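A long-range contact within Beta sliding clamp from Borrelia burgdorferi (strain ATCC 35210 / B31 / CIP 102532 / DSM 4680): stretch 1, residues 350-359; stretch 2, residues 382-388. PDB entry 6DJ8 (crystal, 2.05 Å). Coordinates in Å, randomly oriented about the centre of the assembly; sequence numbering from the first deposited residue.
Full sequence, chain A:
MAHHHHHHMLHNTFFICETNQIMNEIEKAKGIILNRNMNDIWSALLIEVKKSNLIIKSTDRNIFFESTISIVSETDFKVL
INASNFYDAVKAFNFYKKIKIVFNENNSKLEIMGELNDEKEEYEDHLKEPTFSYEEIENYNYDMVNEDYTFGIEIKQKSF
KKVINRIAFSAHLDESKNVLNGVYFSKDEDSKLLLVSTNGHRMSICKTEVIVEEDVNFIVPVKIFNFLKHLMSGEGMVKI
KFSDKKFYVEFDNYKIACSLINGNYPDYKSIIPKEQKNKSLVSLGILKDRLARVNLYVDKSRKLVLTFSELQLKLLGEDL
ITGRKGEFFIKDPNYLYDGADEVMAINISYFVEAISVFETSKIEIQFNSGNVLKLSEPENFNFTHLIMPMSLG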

# COMPACT_ATOMS: atom_id res chain seq x y z
N TYR A 350 19.83 -6.28 -8.15
CA TYR A 350 20.02 -6.60 -9.57
C TYR A 350 19.69 -8.05 -9.85
O TYR A 350 18.99 -8.37 -10.81
CB TYR A 350 21.46 -6.31 -9.98
CG TYR A 350 21.88 -4.85 -9.97
CD1 TYR A 350 20.94 -3.83 -9.91
CD2 TYR A 350 23.24 -4.51 -10.03
CE1 TYR A 350 21.34 -2.50 -9.90
CE2 TYR A 350 23.64 -3.19 -10.02
CZ TYR A 350 22.68 -2.19 -9.96
OH TYR A 350 23.08 -0.87 -9.95
N PHE A 351 20.20 -8.95 -9.00
CA PHE A 351 19.98 -10.38 -9.18
C PHE A 351 18.48 -10.69 -9.16
O PHE A 351 17.94 -11.31 -10.08
CB PHE A 351 20.72 -11.13 -8.06
CG PHE A 351 21.00 -12.60 -8.33
CD1 PHE A 351 20.81 -13.16 -9.59
CD2 PHE A 351 21.47 -13.41 -7.30
CE1 PHE A 351 21.08 -14.51 -9.81
CE2 PHE A 351 21.77 -14.77 -7.52
CZ PHE A 351 21.56 -15.32 -8.77
N VAL A 352 17.80 -10.21 -8.12
CA VAL A 352 16.37 -10.47 -7.96
C VAL A 352 15.58 -9.84 -9.10
O VAL A 352 14.68 -10.47 -9.67
CB VAL A 352 15.87 -9.95 -6.59
CG1 VAL A 352 14.34 -9.96 -6.53
CG2 VAL A 352 16.48 -10.76 -5.43
N GLU A 353 15.88 -8.58 -9.42
CA GLU A 353 15.17 -7.93 -10.52
C GLU A 353 15.33 -8.72 -11.81
O GLU A 353 14.37 -8.89 -12.57
CB GLU A 353 15.67 -6.51 -10.75
CG GLU A 353 14.70 -5.45 -10.43
CD GLU A 353 15.05 -4.14 -11.12
OE1 GLU A 353 14.10 -3.47 -11.63
OE2 GLU A 353 16.26 -3.80 -11.15
N ALA A 354 16.55 -9.19 -12.09
CA ALA A 354 16.77 -9.88 -13.34
C ALA A 354 16.02 -11.21 -13.36
O ALA A 354 15.26 -11.49 -14.30
CB ALA A 354 18.27 -10.09 -13.57
N ILE A 355 16.15 -12.02 -12.31
CA ILE A 355 15.53 -13.33 -12.41
C ILE A 355 14.00 -13.23 -12.39
O ILE A 355 13.33 -14.14 -12.87
CB ILE A 355 16.03 -14.28 -11.31
CG1 ILE A 355 15.43 -13.89 -9.97
CG2 ILE A 355 17.55 -14.29 -11.28
CD1 ILE A 355 15.87 -14.83 -8.87
N SER A 356 13.45 -12.11 -11.91
CA SER A 356 11.99 -11.98 -11.88
C SER A 356 11.38 -11.89 -13.28
O SER A 356 10.16 -12.05 -13.41
CB SER A 356 11.59 -10.75 -11.06
OG SER A 356 11.72 -9.56 -11.84
N VAL A 357 12.16 -11.66 -14.33
CA VAL A 357 11.57 -11.64 -15.67
C VAL A 357 11.68 -12.98 -16.38
O VAL A 357 11.12 -13.13 -17.47
CB VAL A 357 12.17 -10.51 -16.52
CG1 VAL A 357 12.09 -9.18 -15.76
CG2 VAL A 357 13.61 -10.81 -16.94
N PHE A 358 12.34 -13.97 -15.77
CA PHE A 358 12.51 -15.27 -16.41
C PHE A 358 11.23 -16.09 -16.32
O PHE A 358 10.48 -15.98 -15.35
CB PHE A 358 13.68 -16.03 -15.77
CG PHE A 358 15.02 -15.58 -16.26
CD1 PHE A 358 15.46 -14.29 -16.02
CD2 PHE A 358 15.86 -16.45 -16.93
CE1 PHE A 358 16.68 -13.87 -16.48
CE2 PHE A 358 17.10 -16.03 -17.39
CZ PHE A 358 17.51 -14.74 -17.16
N GLU A 359 10.94 -16.87 -17.37
CA GLU A 359 9.75 -17.70 -17.37
C GLU A 359 10.03 -19.19 -17.45
O GLU A 359 9.08 -19.98 -17.49
CB GLU A 359 8.83 -17.31 -18.54
CG GLU A 359 9.13 -15.95 -19.13
CD GLU A 359 8.10 -15.50 -20.15
OE1 GLU A 359 7.33 -14.57 -19.83
OE2 GLU A 359 8.08 -16.06 -21.26
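Stretch 2, residues 382-388: NFTHLIM

The strand of stretch 2 lies nearly antiparallel to the helix of stretch 1, in a mainly apolar packing contact that no direct hydrogen bond crosses. The extended backbone is seen in phi/psi of -118/129 at Phe-383, -125/130 at His-385 and -133/123 at Ile-387; the strand axis runs at 175° to that of helix 350-355, with a closest approach of 9.8 Å. The register confirms the opposed directions: the CA atoms of Tyr-350 and Ile-387 are 7.3 Å apart, as are those of Ala-354 and His-385, while the CA atoms of Phe-358 and Phe-383 are 9.8 Å apart. Strand alternation directs the CA-to-CB bonds of Phe-383, His-385 and Ile-387 toward stretch 1, whereas that of Thr-384 points away.

Ile-387 (chi1 m, chi2 t) places CD1 4.0 Å from Phe-351 CA and 4.2 Å from Ala-354 CB, and its CG2 lies 4.3 Å from Tyr-350 CB. Ala-354 CB lies 3.4 Å from His-385 CD2. A water links the same histidine to the helix, 2.7 Å from His-385 NE2 and donating to Tyr-350 O at 2.9 Å. At the type I turn from Ile-355 to Phe-358, Phe-383 CE2 meets Phe-358 CE1 at 3.7 Å, the rings inclined at 54°, and Phe-383 CZ lies 4.1 Å from Val-357 CG2. The contact buries 298 Å² in total.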

# COMPACT_ATOMS: atom_id res chain seq x y z
N ASN A 382 17.91 -15.66 -27.63
CA ASN A 382 17.52 -14.28 -27.88
C ASN A 382 17.74 -13.36 -26.69
O ASN A 382 17.83 -12.15 -26.87
CB ASN A 382 16.06 -14.23 -28.35
CG ASN A 382 15.88 -14.87 -29.72
OD1 ASN A 382 15.53 -16.05 -29.83
ND2 ASN A 382 16.17 -14.12 -30.77
N PHE A 383 17.75 -13.88 -25.46
CA PHE A 383 17.82 -13.03 -24.29
C PHE A 383 19.08 -13.31 -23.49
O PHE A 383 19.37 -14.47 -23.16
CB PHE A 383 16.57 -13.20 -23.43
CG PHE A 383 16.59 -12.41 -22.16
CD1 PHE A 383 16.91 -11.06 -22.16
CD2 PHE A 383 16.27 -13.01 -20.96
CE1 PHE A 383 16.91 -10.33 -20.98
CE2 PHE A 383 16.26 -12.29 -19.78
CZ PHE A 383 16.58 -10.95 -19.79
N THR A 384 19.82 -12.26 -23.17
CA THR A 384 20.99 -12.34 -22.30
C THR A 384 20.92 -11.22 -21.28
O THR A 384 20.63 -10.07 -21.63
CB THR A 384 22.29 -12.23 -23.11
OG1 THR A 384 22.38 -13.34 -23.98
CG2 THR A 384 23.49 -12.19 -22.20
N HIS A 385 21.18 -11.55 -20.01
CA HIS A 385 21.32 -10.55 -18.97
C HIS A 385 22.67 -10.71 -18.27
O HIS A 385 23.04 -11.82 -17.86
CB HIS A 385 20.19 -10.61 -17.94
CG HIS A 385 20.17 -9.44 -17.02
ND1 HIS A 385 19.65 -8.21 -17.38
CD2 HIS A 385 20.67 -9.28 -15.77
CE1 HIS A 385 19.79 -7.37 -16.37
NE2 HIS A 385 20.40 -8.00 -15.38
N LEU A 386 23.38 -9.61 -18.15
CA LEU A 386 24.71 -9.56 -17.57
C LEU A 386 24.67 -8.72 -16.31
O LEU A 386 24.00 -7.68 -16.27
CB LEU A 386 25.72 -8.98 -18.56
CG LEU A 386 25.80 -9.64 -19.94
CD1 LEU A 386 26.77 -8.87 -20.86
CD2 LEU A 386 26.22 -11.12 -19.85
N ILE A 387 25.40 -9.17 -15.29
CA ILE A 387 25.53 -8.44 -14.04
C ILE A 387 27.00 -8.42 -13.66
O ILE A 387 27.62 -9.48 -13.53
CB ILE A 387 24.69 -9.08 -12.91
CG1 ILE A 387 23.21 -9.15 -13.32
CG2 ILE A 387 24.86 -8.28 -11.62
CD1 ILE A 387 22.34 -9.96 -12.36
N MET A 388 27.55 -7.23 -13.49
CA MET A 388 28.93 -7.13 -13.05
C MET A 388 29.00 -7.46 -11.56
O MET A 388 28.16 -6.98 -10.78
CB MET A 388 29.50 -5.73 -13.33
CG MET A 388 31.02 -5.64 -13.20
SD MET A 388 31.92 -6.61 -14.43
CE MET A 388 33.64 -6.23 -14.04
O HOH W 1 19.96 -6.73 -13.06